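Local coordinates for Hpy188I (Helicobacter pylori, PDB 3OQG), which cleaves double-stranded DNA at a pseudopalindromic target sequence as a restriction endonuclease of the GIY-YIG nuclease family, at the interface of chains A and B. Numbering follows the deposited sequence. Chains: chain A/B, Hpy188I.

Contact 1: the interface of chains A and B. Residues chain A 162-163, 166, 170, 174; chain B 30, 34-35, 81, 84.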
ATOM      1  N   ILE A 162      12.370  11.748  -7.402  1.00 28.09           N
ATOM      2  CA  ILE A 162      13.672  11.129  -7.608  1.00 28.11           C
ATOM      3  C   ILE A 162      13.647  10.136  -8.776  1.00 28.44           C
ATOM      4  O   ILE A 162      14.543  10.157  -9.613  1.00 29.34           O
ATOM      5  CB  ILE A 162      14.163  10.457  -6.298  1.00 27.24           C
ATOM      6  CG1 ILE A 162      14.560  11.533  -5.287  1.00 27.26           C
ATOM      7  CG2 ILE A 162      15.343   9.524  -6.567  1.00 28.25           C
ATOM      8  CD1 ILE A 162      14.770  11.008  -3.845  1.00 26.80           C
ATOM      9  N   LEU A 163      12.632   9.285  -8.840  1.00 29.06           N
ATOM     10  CA  LEU A 163      12.548   8.248  -9.878  1.00 30.32           C
ATOM     11  C   LEU A 163      12.316   8.846 -11.263  1.00 31.75           C
ATOM     12  O   LEU A 163      12.897   8.411 -12.267  1.00 32.23           O
ATOM     13  CB  LEU A 163      11.427   7.248  -9.580  1.00 30.24           C
ATOM     14  CG  LEU A 163      11.802   5.867  -9.062  1.00 31.75           C
ATOM     15  CD1 LEU A 163      10.520   5.013  -8.934  1.00 32.54           C
ATOM     16  CD2 LEU A 163      12.819   5.184  -9.977  1.00 33.54           C
ATOM     17  N   PHE A 166      15.563  10.254 -12.151  1.00 29.43           N
ATOM     18  CA  PHE A 166      16.437   9.111 -12.476  1.00 28.62           C
ATOM     19  C   PHE A 166      16.225   8.651 -13.931  1.00 29.20           C
ATOM     20  O   PHE A 166      17.174   8.435 -14.666  1.00 29.38           O
ATOM     21  CB  PHE A 166      16.131   7.963 -11.510  1.00 27.00           C
ATOM     22  CG  PHE A 166      17.052   6.784 -11.626  1.00 25.86           C
ATOM     23  CD1 PHE A 166      18.119   6.633 -10.750  1.00 26.11           C
ATOM     24  CD2 PHE A 166      16.818   5.790 -12.559  1.00 23.79           C
ATOM     25  CE1 PHE A 166      18.947   5.544 -10.827  1.00 24.42           C
ATOM     26  CE2 PHE A 166      17.644   4.686 -12.637  1.00 25.22           C
ATOM     27  CZ  PHE A 166      18.703   4.556 -11.760  1.00 26.05           C
ATOM     28  N   HIS A 170      19.076   8.628 -16.810  1.00 30.53           N
ATOM     29  CA  HIS A 170      19.623   7.330 -17.216  1.00 30.58           C
ATOM     30  C   HIS A 170      18.755   6.562 -18.208  1.00 30.98           C
ATOM     31  O   HIS A 170      19.149   5.496 -18.680  1.00 31.15           O
ATOM     32  CB  HIS A 170      19.847   6.469 -15.962  1.00 29.36           C
ATOM     33  CG  HIS A 170      20.658   7.158 -14.912  1.00 29.93           C
ATOM     34  ND1 HIS A 170      21.977   7.499 -15.105  1.00 29.73           N
ATOM     35  CD2 HIS A 170      20.340   7.572 -13.662  1.00 28.40           C
ATOM     36  CE1 HIS A 170      22.434   8.109 -14.027  1.00 31.06           C
ATOM     37  NE2 HIS A 170      21.459   8.169 -13.138  1.00 27.13           N
ATOM     38  N   PRO A 174      15.533   1.464 -12.118  1.00 22.89           N
ATOM     39  CA  PRO A 174      16.282   0.326 -11.603  1.00 22.11           C
ATOM     40  C   PRO A 174      15.558  -0.992 -11.861  1.00 21.98           C
ATOM     41  O   PRO A 174      14.331  -1.036 -11.859  1.00 21.74           O
ATOM     42  CB  PRO A 174      16.340   0.599 -10.102  1.00 21.51           C
ATOM     43  CG  PRO A 174      16.200   2.097  -9.992  1.00 22.56           C
ATOM     44  CD  PRO A 174      15.271   2.473 -11.082  1.00 22.74           C
TER
ATOM     45  N   ILE B  30      22.607   1.050 -13.002  1.00 22.73           N
ATOM     46  CA  ILE B  30      23.244   2.346 -12.812  1.00 23.54           C
ATOM     47  C   ILE B  30      24.078   2.297 -11.531  1.00 23.47           C
ATOM     48  O   ILE B  30      23.614   1.812 -10.509  1.00 22.36           O
ATOM     49  CB  ILE B  30      22.164   3.459 -12.684  1.00 23.04           C
ATOM     50  CG1 ILE B  30      21.320   3.548 -13.961  1.00 24.19           C
ATOM     51  CG2 ILE B  30      22.786   4.835 -12.341  1.00 24.25           C
ATOM     52  CD1 ILE B  30      22.126   3.562 -15.268  1.00 26.86           C
ATOM     53  N   ASP B  34      26.667   7.466  -9.697  1.00 30.96           N
ATOM     54  CA  ASP B  34      25.991   8.280 -10.724  1.00 31.41           C
ATOM     55  C   ASP B  34      24.556   8.722 -10.393  1.00 30.34           C
ATOM     56  O   ASP B  34      23.862   9.283 -11.234  1.00 30.87           O
ATOM     57  CB  ASP B  34      26.003   7.513 -12.045  1.00 32.21           C
ATOM     58  CG  ASP B  34      27.403   7.251 -12.542  1.00 33.95           C
ATOM     59  OD1 ASP B  34      28.306   8.077 -12.273  1.00 37.37           O
ATOM     60  OD2 ASP B  34      27.619   6.214 -13.193  1.00 37.09           O
ATOM     61  N   PHE B  35      24.133   8.495  -9.153  1.00 28.80           N
ATOM     62  CA  PHE B  35      22.840   8.921  -8.646  1.00 28.35           C
ATOM     63  C   PHE B  35      22.875  10.414  -8.272  1.00 29.37           C
ATOM     64  O   PHE B  35      23.641  10.805  -7.398  1.00 28.70           O
ATOM     65  CB  PHE B  35      22.529   8.046  -7.424  1.00 27.54           C
ATOM     66  CG  PHE B  35      21.215   8.329  -6.758  1.00 26.27           C
ATOM     67  CD1 PHE B  35      20.053   8.504  -7.488  1.00 27.24           C
ATOM     68  CD2 PHE B  35      21.134   8.340  -5.368  1.00 25.74           C
ATOM     69  CE1 PHE B  35      18.844   8.726  -6.839  1.00 25.79           C
ATOM     70  CE2 PHE B  35      19.948   8.581  -4.732  1.00 24.48           C
ATOM     71  CZ  PHE B  35      18.793   8.766  -5.466  1.00 26.10           C
ATOM     72  N   ILE B  81      22.702   0.185  -8.327  1.00 20.86           N
ATOM     73  CA  ILE B  81      21.376   0.451  -7.780  1.00 20.08           C
ATOM     74  C   ILE B  81      20.412  -0.662  -8.218  1.00 19.74           C
ATOM     75  O   ILE B  81      20.131  -0.829  -9.419  1.00 20.22           O
ATOM     76  CB  ILE B  81      20.850   1.835  -8.226  1.00 20.67           C
ATOM     77  CG1 ILE B  81      21.764   2.950  -7.667  1.00 20.69           C
ATOM     78  CG2 ILE B  81      19.381   2.006  -7.787  1.00 19.98           C
ATOM     79  CD1 ILE B  81      21.407   4.382  -8.138  1.00 22.85           C
ATOM     80  N   ILE B  84      14.917   1.619  -5.845  1.00 19.57           N
ATOM     81  CA  ILE B  84      14.602   2.804  -5.071  1.00 19.38           C
ATOM     82  C   ILE B  84      13.167   2.591  -4.576  1.00 18.93           C
ATOM     83  O   ILE B  84      12.291   2.187  -5.341  1.00 18.97           O
ATOM     84  CB  ILE B  84      14.697   4.088  -5.905  1.00 20.46           C
ATOM     85  CG1 ILE B  84      16.130   4.321  -6.431  1.00 21.46           C
ATOM     86  CG2 ILE B  84      14.223   5.294  -5.088  1.00 20.18           C
ATOM     87  CD1 ILE B  84      16.211   5.397  -7.547  1.00 25.29           C
TER
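The C-terminal half of helix 154-170 in chain A lays A:Phe166 and A:His170 against chain B, where B:Ile81 and B:Ile84, central in the second half of the GIY-YIG motif, project from strand 80-87. A:Phe166 has CG anti to its backbone N (chi1 -174°), which sends the ring away from the helix into a cluster of isoleucines. Its tip, CZ, meets B:Ile30 CG1 at 3.6 Å as the two side chains run past one another in opposite directions. Along one rim CE1 touches B:Ile81 CD1 at 3.8 Å and CD1 touches B:Ile84 CD1 at 3.9 Å. A:Pro174 CG packs 3.9 Å from B:Ile81 CG2, both side chains pointing the same way. Within chain A, the imidazole of A:His170 turns an edge to this phenyl face, with CD2 above the ring centre. B:Ile30 CG2 covers a face of that imidazole, 3.7 Å from its centroid, in a CH-pi contact. The carbonyl O of B:Asp34 lies at the imidazole edge, in its plane; A:His170 NE2 donates to it at 3.3 Å, but the bond is weak and bent (121° at H). Farther up the helix, A:Ile162 meets B:Phe35 at about a right angle, its methyl CG2 placed in the plane of the phenyl ring, 3.6 Å from CE1.

Contact 2: the interface of chains A and B. Residues chain A 20, 25-26, 29, 82, 117; chain B 174-177.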
ATOM      1  N   LEU A  20     -18.409 -12.539   2.747  1.00 21.02           N
ATOM      2  CA  LEU A  20     -19.762 -12.340   3.282  1.00 22.25           C
ATOM      3  C   LEU A  20     -20.792 -12.819   2.266  1.00 23.43           C
ATOM      4  O   LEU A  20     -20.596 -12.650   1.063  1.00 23.23           O
ATOM      5  CB  LEU A  20     -19.974 -10.882   3.659  1.00 22.02           C
ATOM      6  CG  LEU A  20     -18.953 -10.301   4.645  1.00 22.36           C
ATOM      7  CD1 LEU A  20     -19.472  -8.964   5.197  1.00 22.78           C
ATOM      8  CD2 LEU A  20     -18.619 -11.285   5.794  1.00 21.91           C
ATOM      9  N   ASP A  25     -25.336 -10.736   7.020  1.00 24.84           N
ATOM     10  CA  ASP A  25     -23.995 -10.745   7.630  1.00 24.77           C
ATOM     11  C   ASP A  25     -23.629  -9.399   8.252  1.00 24.70           C
ATOM     12  O   ASP A  25     -22.687  -9.321   9.060  1.00 25.63           O
ATOM     13  CB  ASP A  25     -22.920 -11.170   6.624  1.00 23.99           C
ATOM     14  CG  ASP A  25     -22.924 -12.672   6.365  1.00 27.90           C
ATOM     15  OD1 ASP A  25     -23.556 -13.420   7.138  1.00 29.95           O
ATOM     16  OD2 ASP A  25     -22.272 -13.115   5.404  1.00 30.40           O
ATOM     17  N   LEU A  26     -24.379  -8.360   7.904  1.00 23.31           N
ATOM     18  CA  LEU A  26     -24.160  -7.019   8.442  1.00 23.62           C
ATOM     19  C   LEU A  26     -25.031  -6.674   9.643  1.00 24.76           C
ATOM     20  O   LEU A  26     -24.989  -5.564  10.124  1.00 23.89           O
ATOM     21  CB  LEU A  26     -24.407  -5.990   7.352  1.00 23.20           C
ATOM     22  CG  LEU A  26     -23.570  -6.201   6.081  1.00 22.79           C
ATOM     23  CD1 LEU A  26     -23.880  -5.150   5.040  1.00 24.87           C
ATOM     24  CD2 LEU A  26     -22.075  -6.227   6.363  1.00 22.01           C
ATOM     25  N   GLU A  29     -23.453  -4.864  12.579  1.00 25.96           N
ATOM     26  CA  GLU A  29     -22.681  -3.683  12.268  1.00 24.72           C
ATOM     27  C   GLU A  29     -23.320  -2.399  12.802  1.00 24.37           C
ATOM     28  O   GLU A  29     -24.470  -2.395  13.292  1.00 24.41           O
ATOM     29  CB  GLU A  29     -22.425  -3.626  10.757  1.00 24.00           C
ATOM     30  CG  GLU A  29     -21.617  -4.831  10.246  1.00 24.25           C
ATOM     31  CD  GLU A  29     -20.407  -5.113  11.130  1.00 26.38           C
ATOM     32  OE1 GLU A  29     -19.496  -4.245  11.225  1.00 25.83           O
ATOM     33  OE2 GLU A  29     -20.383  -6.193  11.750  1.00 27.49           O
ATOM     34  N   PHE A  82     -19.988  -0.951   6.448  1.00 18.96           N
ATOM     35  CA  PHE A  82     -19.277  -2.160   6.047  1.00 19.42           C
ATOM     36  C   PHE A  82     -17.771  -1.955   6.209  1.00 19.82           C
ATOM     37  O   PHE A  82     -17.078  -2.842   6.657  1.00 21.43           O
ATOM     38  CB  PHE A  82     -19.612  -2.505   4.593  1.00 18.88           C
ATOM     39  CG  PHE A  82     -18.694  -3.507   3.981  1.00 19.04           C
ATOM     40  CD1 PHE A  82     -18.847  -4.861   4.238  1.00 22.04           C
ATOM     41  CD2 PHE A  82     -17.644  -3.095   3.166  1.00 20.08           C
ATOM     42  CE1 PHE A  82     -17.953  -5.812   3.674  1.00 22.95           C
ATOM     43  CE2 PHE A  82     -16.776  -4.038   2.576  1.00 20.21           C
ATOM     44  CZ  PHE A  82     -16.942  -5.389   2.825  1.00 21.54           C
ATOM     45  N   PHE A 117     -11.484  -9.874  -0.722  1.00 14.47           N
ATOM     46  CA  PHE A 117     -12.536  -9.959   0.286  1.00 15.98           C
ATOM     47  C   PHE A 117     -13.647  -8.920   0.020  1.00 15.24           C
ATOM     48  O   PHE A 117     -14.834  -9.239   0.074  1.00 15.47           O
ATOM     49  CB  PHE A 117     -11.956  -9.807   1.695  1.00 16.99           C
ATOM     50  CG  PHE A 117     -13.010  -9.500   2.734  1.00 18.71           C
ATOM     51  CD1 PHE A 117     -13.863 -10.492   3.181  1.00 21.66           C
ATOM     52  CD2 PHE A 117     -13.212  -8.196   3.169  1.00 22.37           C
ATOM     53  CE1 PHE A 117     -14.886 -10.198   4.083  1.00 22.44           C
ATOM     54  CE2 PHE A 117     -14.235  -7.898   4.065  1.00 23.17           C
ATOM     55  CZ  PHE A 117     -15.072  -8.901   4.522  1.00 22.48           C
TER
ATOM     56  N   PRO B 174     -15.420  -1.944  11.893  1.00 27.01           N
ATOM     57  CA  PRO B 174     -16.343  -2.498  10.898  1.00 25.54           C
ATOM     58  C   PRO B 174     -15.874  -3.858  10.407  1.00 25.12           C
ATOM     59  O   PRO B 174     -14.656  -4.115  10.329  1.00 24.85           O
ATOM     60  CB  PRO B 174     -16.325  -1.456   9.767  1.00 24.09           C
ATOM     61  CG  PRO B 174     -15.908  -0.213  10.412  1.00 25.36           C
ATOM     62  CD  PRO B 174     -14.903  -0.634  11.475  1.00 27.03           C
ATOM     63  N   ILE B 175     -16.842  -4.719  10.102  1.00 24.63           N
ATOM     64  CA  ILE B 175     -16.594  -6.081   9.645  1.00 25.30           C
ATOM     65  C   ILE B 175     -15.641  -6.122   8.442  1.00 25.81           C
ATOM     66  O   ILE B 175     -14.824  -7.032   8.341  1.00 25.73           O
ATOM     67  CB  ILE B 175     -17.921  -6.793   9.336  1.00 25.62           C
ATOM     68  CG1 ILE B 175     -17.717  -8.295   9.170  1.00 27.06           C
ATOM     69  CG2 ILE B 175     -18.630  -6.139   8.134  1.00 24.71           C
ATOM     70  CD1 ILE B 175     -18.989  -9.084   9.348  1.00 29.44           C
ATOM     71  N   GLY B 176     -15.711  -5.105   7.589  1.00 25.92           N
ATOM     72  CA  GLY B 176     -14.833  -5.006   6.418  1.00 26.27           C
ATOM     73  C   GLY B 176     -13.412  -4.548   6.684  1.00 27.16           C
ATOM     74  O   GLY B 176     -12.607  -4.515   5.750  1.00 27.86           O
ATOM     75  N   CYS B 177     -13.090  -4.211   7.935  1.00 28.23           N
ATOM     76  CA  CYS B 177     -11.759  -3.753   8.368  1.00 28.97           C
ATOM     77  C   CYS B 177     -11.052  -4.789   9.240  1.00 31.01           C
ATOM     78  O   CYS B 177     -11.691  -5.439  10.063  1.00 31.62           O
ATOM     79  CB  CYS B 177     -11.878  -2.477   9.210  1.00 29.21           C
ATOM     80  SG  CYS B 177     -12.453  -1.007   8.345  1.00 27.52           S
TER
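B:Ile175 holds CG1 anti to its backbone N (chi1 -167°) and chi2 extended at 160°, which carries CD1 toward A:Asp25 and A:Leu20 while CG2 faces A:Glu29 and A:Leu26. This isoleucine is the chief intruder of the patch, a hydrophobic plug from the C-terminal segment of chain B pressed into a pocket of chain A lined by 3-10 helix 23-26, strand 80-87 of the GIY-YIG domain and nearby loops. A:Glu29 reaches across it at about a right angle, its chain bent at chi2 (-47°), and sets its carboxylate carbon CD 3.5 Å from B:Ile175 CB. The carboxylate therefore serves both as packing surface and as acceptor: OE1 takes the backbone N-H of B:Ile175 at 2.9 Å, with the donor well above the carboxylate plane. The following amide is also bound, since B:Gly176 N donates to A:Phe82 O at 2.8 Å. Two successive backbone N-H groups are thus fixed by chain A. At the isoleucine's end, CD1 rests 3.7 Å from A:Asp25 O and meets A:Leu20 tip to tip, while CG2 lies 3.9 Å from A:Leu26 CD2. Two aromatic side chains line one side of the glycine: B:Gly176 CA sits above the rim of the A:Phe82 ring and 3.8 Å from A:Phe117 CE2.

Contact 3: the interface of chains A and B. Residues chain A 144, 161-162, 165; chain B 37, 40, 134.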
ATOM      1  N   PHE A 144      13.509  19.462  -1.971  1.00 49.49           N
ATOM      2  CA  PHE A 144      14.554  19.896  -2.889  1.00 53.05           C
ATOM      3  C   PHE A 144      14.254  21.291  -3.446  1.00 55.65           C
ATOM      4  O   PHE A 144      14.399  21.549  -4.649  1.00 57.90           O
ATOM      5  CB  PHE A 144      14.721  18.856  -3.995  1.00 52.82           C
ATOM      6  CG  PHE A 144      14.736  17.442  -3.478  1.00 50.35           C
ATOM      7  CD1 PHE A 144      15.749  17.018  -2.628  1.00 51.27           C
ATOM      8  CD2 PHE A 144      13.737  16.544  -3.825  1.00 47.89           C
ATOM      9  CE1 PHE A 144      15.775  15.720  -2.140  1.00 49.68           C
ATOM     10  CE2 PHE A 144      13.746  15.238  -3.340  1.00 46.12           C
ATOM     11  CZ  PHE A 144      14.771  14.825  -2.494  1.00 46.63           C
ATOM     12  N   VAL A 161       9.597  12.076  -7.376  1.00 27.20           N
ATOM     13  CA  VAL A 161      10.449  13.111  -7.933  1.00 28.23           C
ATOM     14  C   VAL A 161      11.810  12.532  -8.318  1.00 28.55           C
ATOM     15  O   VAL A 161      12.328  12.773  -9.418  1.00 28.17           O
ATOM     16  CB  VAL A 161      10.619  14.289  -6.927  1.00 28.99           C
ATOM     17  CG1 VAL A 161      11.683  15.269  -7.385  1.00 29.43           C
ATOM     18  CG2 VAL A 161       9.282  15.020  -6.729  1.00 30.92           C
ATOM     19  N   ILE A 162      12.370  11.748  -7.402  1.00 28.09           N
ATOM     20  CA  ILE A 162      13.672  11.129  -7.608  1.00 28.11           C
ATOM     21  C   ILE A 162      13.647  10.136  -8.776  1.00 28.44           C
ATOM     22  O   ILE A 162      14.543  10.157  -9.613  1.00 29.34           O
ATOM     23  CB  ILE A 162      14.163  10.457  -6.298  1.00 27.24           C
ATOM     24  CG1 ILE A 162      14.560  11.533  -5.287  1.00 27.26           C
ATOM     25  CG2 ILE A 162      15.343   9.524  -6.567  1.00 28.25           C
ATOM     26  CD1 ILE A 162      14.770  11.008  -3.845  1.00 26.80           C
ATOM     27  N   ASN A 165      13.236  11.804 -12.137  0.50 32.71           N
ATOM     28  CA  ASN A 165      14.531  12.430 -12.449  0.50 32.46           C
ATOM     29  C   ASN A 165      15.554  11.374 -12.871  0.50 31.50           C
ATOM     30  O   ASN A 165      16.308  11.568 -13.824  0.50 31.41           O
ATOM     31  CB  ASN A 165      15.073  13.220 -11.248  0.50 32.63           C
ATOM     32  CG  ASN A 165      16.300  14.067 -11.594  0.50 33.44           C
ATOM     33  OD1 ASN A 165      16.193  15.072 -12.300  0.50 35.06           O
ATOM     34  ND2 ASN A 165      17.462  13.672 -11.092  0.50 32.45           N
TER
ATOM     35  N   TYR B  37      20.858  12.493  -6.766  1.00 29.73           N
ATOM     36  CA  TYR B  37      20.366  12.892  -5.445  1.00 29.22           C
ATOM     37  C   TYR B  37      21.200  12.327  -4.289  1.00 28.01           C
ATOM     38  O   TYR B  37      20.827  12.518  -3.142  1.00 27.02           O
ATOM     39  CB  TYR B  37      18.880  12.507  -5.276  1.00 29.78           C
ATOM     40  CG  TYR B  37      17.926  13.515  -5.889  1.00 31.77           C
ATOM     41  CD1 TYR B  37      17.445  14.590  -5.142  1.00 34.70           C
ATOM     42  CD2 TYR B  37      17.536  13.417  -7.213  1.00 34.51           C
ATOM     43  CE1 TYR B  37      16.583  15.518  -5.692  1.00 36.92           C
ATOM     44  CE2 TYR B  37      16.667  14.345  -7.785  1.00 35.91           C
ATOM     45  CZ  TYR B  37      16.199  15.401  -7.014  1.00 37.21           C
ATOM     46  OH  TYR B  37      15.337  16.342  -7.534  1.00 39.54           O
ATOM     47  N   TYR B  40      21.863  13.876  -0.737  1.00 27.40           N
ATOM     48  CA  TYR B  40      20.755  13.849   0.208  1.00 27.35           C
ATOM     49  C   TYR B  40      20.648  12.541   0.960  1.00 26.10           C
ATOM     50  O   TYR B  40      19.894  12.459   1.917  1.00 25.71           O
ATOM     51  CB  TYR B  40      19.430  14.093  -0.514  1.00 27.82           C
ATOM     52  CG  TYR B  40      19.300  15.495  -1.038  1.00 30.45           C
ATOM     53  CD1 TYR B  40      18.785  16.507  -0.240  1.00 33.01           C
ATOM     54  CD2 TYR B  40      19.693  15.806  -2.330  1.00 32.94           C
ATOM     55  CE1 TYR B  40      18.673  17.809  -0.717  1.00 35.40           C
ATOM     56  CE2 TYR B  40      19.582  17.094  -2.817  1.00 35.06           C
ATOM     57  CZ  TYR B  40      19.072  18.090  -2.006  1.00 36.53           C
ATOM     58  OH  TYR B  40      18.951  19.369  -2.501  1.00 39.54           O
ATOM     59  N   PHE B 134      17.193   8.723   2.712  1.00 19.48           N
ATOM     60  CA  PHE B 134      16.913  10.154   2.801  1.00 20.72           C
ATOM     61  C   PHE B 134      15.609  10.312   3.557  1.00 20.85           C
ATOM     62  O   PHE B 134      14.610   9.674   3.217  1.00 19.89           O
ATOM     63  CB  PHE B 134      16.794  10.758   1.396  1.00 21.50           C
ATOM     64  CG  PHE B 134      16.092  12.085   1.367  1.00 22.95           C
ATOM     65  CD1 PHE B 134      16.592  13.161   2.077  1.00 24.78           C
ATOM     66  CD2 PHE B 134      14.917  12.252   0.642  1.00 24.76           C
ATOM     67  CE1 PHE B 134      15.936  14.396   2.053  1.00 25.79           C
ATOM     68  CE2 PHE B 134      14.254  13.483   0.625  1.00 25.40           C
ATOM     69  CZ  PHE B 134      14.776  14.552   1.340  1.00 26.44           C
TER
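The phenol oxygen OH of B:Tyr37 is flanked by carbon across the interface, lying 3.8 Å from A:Val161 CG1 and 4.0 Å from A:Phe144 CD2, and it finds no polar partner in chain A. A:Phe144 caps the turn of a beta-hairpin, between strands 140-143 and 146-149 of this GIY-YIG nuclease, and its backbone there takes up left-handed helical torsions. The phenyl ring is wedged among three aromatic side chains of chain B. B:Tyr37 has CG anti to its carbonyl carbon (chi1 -82°), which places its ring between A:Phe144 and helix 154-170. It directs its CE1 edge onto one phenyl face, over the centre and 3.5 Å from A:Phe144 CG, with the planes 61° apart. On B:Tyr40 the roles reverse: the phenyl ring presents an edge, and A:Phe144 CD1 stands over the tyrosine face, 3.5 Å from CZ, the two planes at 80°. B:Phe134 comes tip to tip, its CE2 3.4 Å from A:Phe144 CZ. From the helix, A:Ile162 rests CG1 over the rim of one face of B:Tyr37, and the A:Asn165 amide, turned nearly perpendicular to the ring, meets its opposite edge, with ND2 3.5 Å from CE2 of B:Tyr37.

Contacts 1 and 3 are neighbours, their C-alpha centres about 10 Å apart, and both use helix 154-170: A:Ile162 belongs to each, turning one branch to either patch. Contact 2 lies about 43 Å from contact 1 and 41 Å from contact 3, where chain B's C-terminal segment enters chain A. Strand 80-87 receives the partner in contacts 1 and 2, and A:Pro174 and B:Pro174 begin the same tail. The two-fold twin of contact 2 continues from contact 1, so helix 154-170 and the C-terminal tail of each chain pack on the other's GIY-YIG domain, an exchange that would suit a dimer acting on both strands.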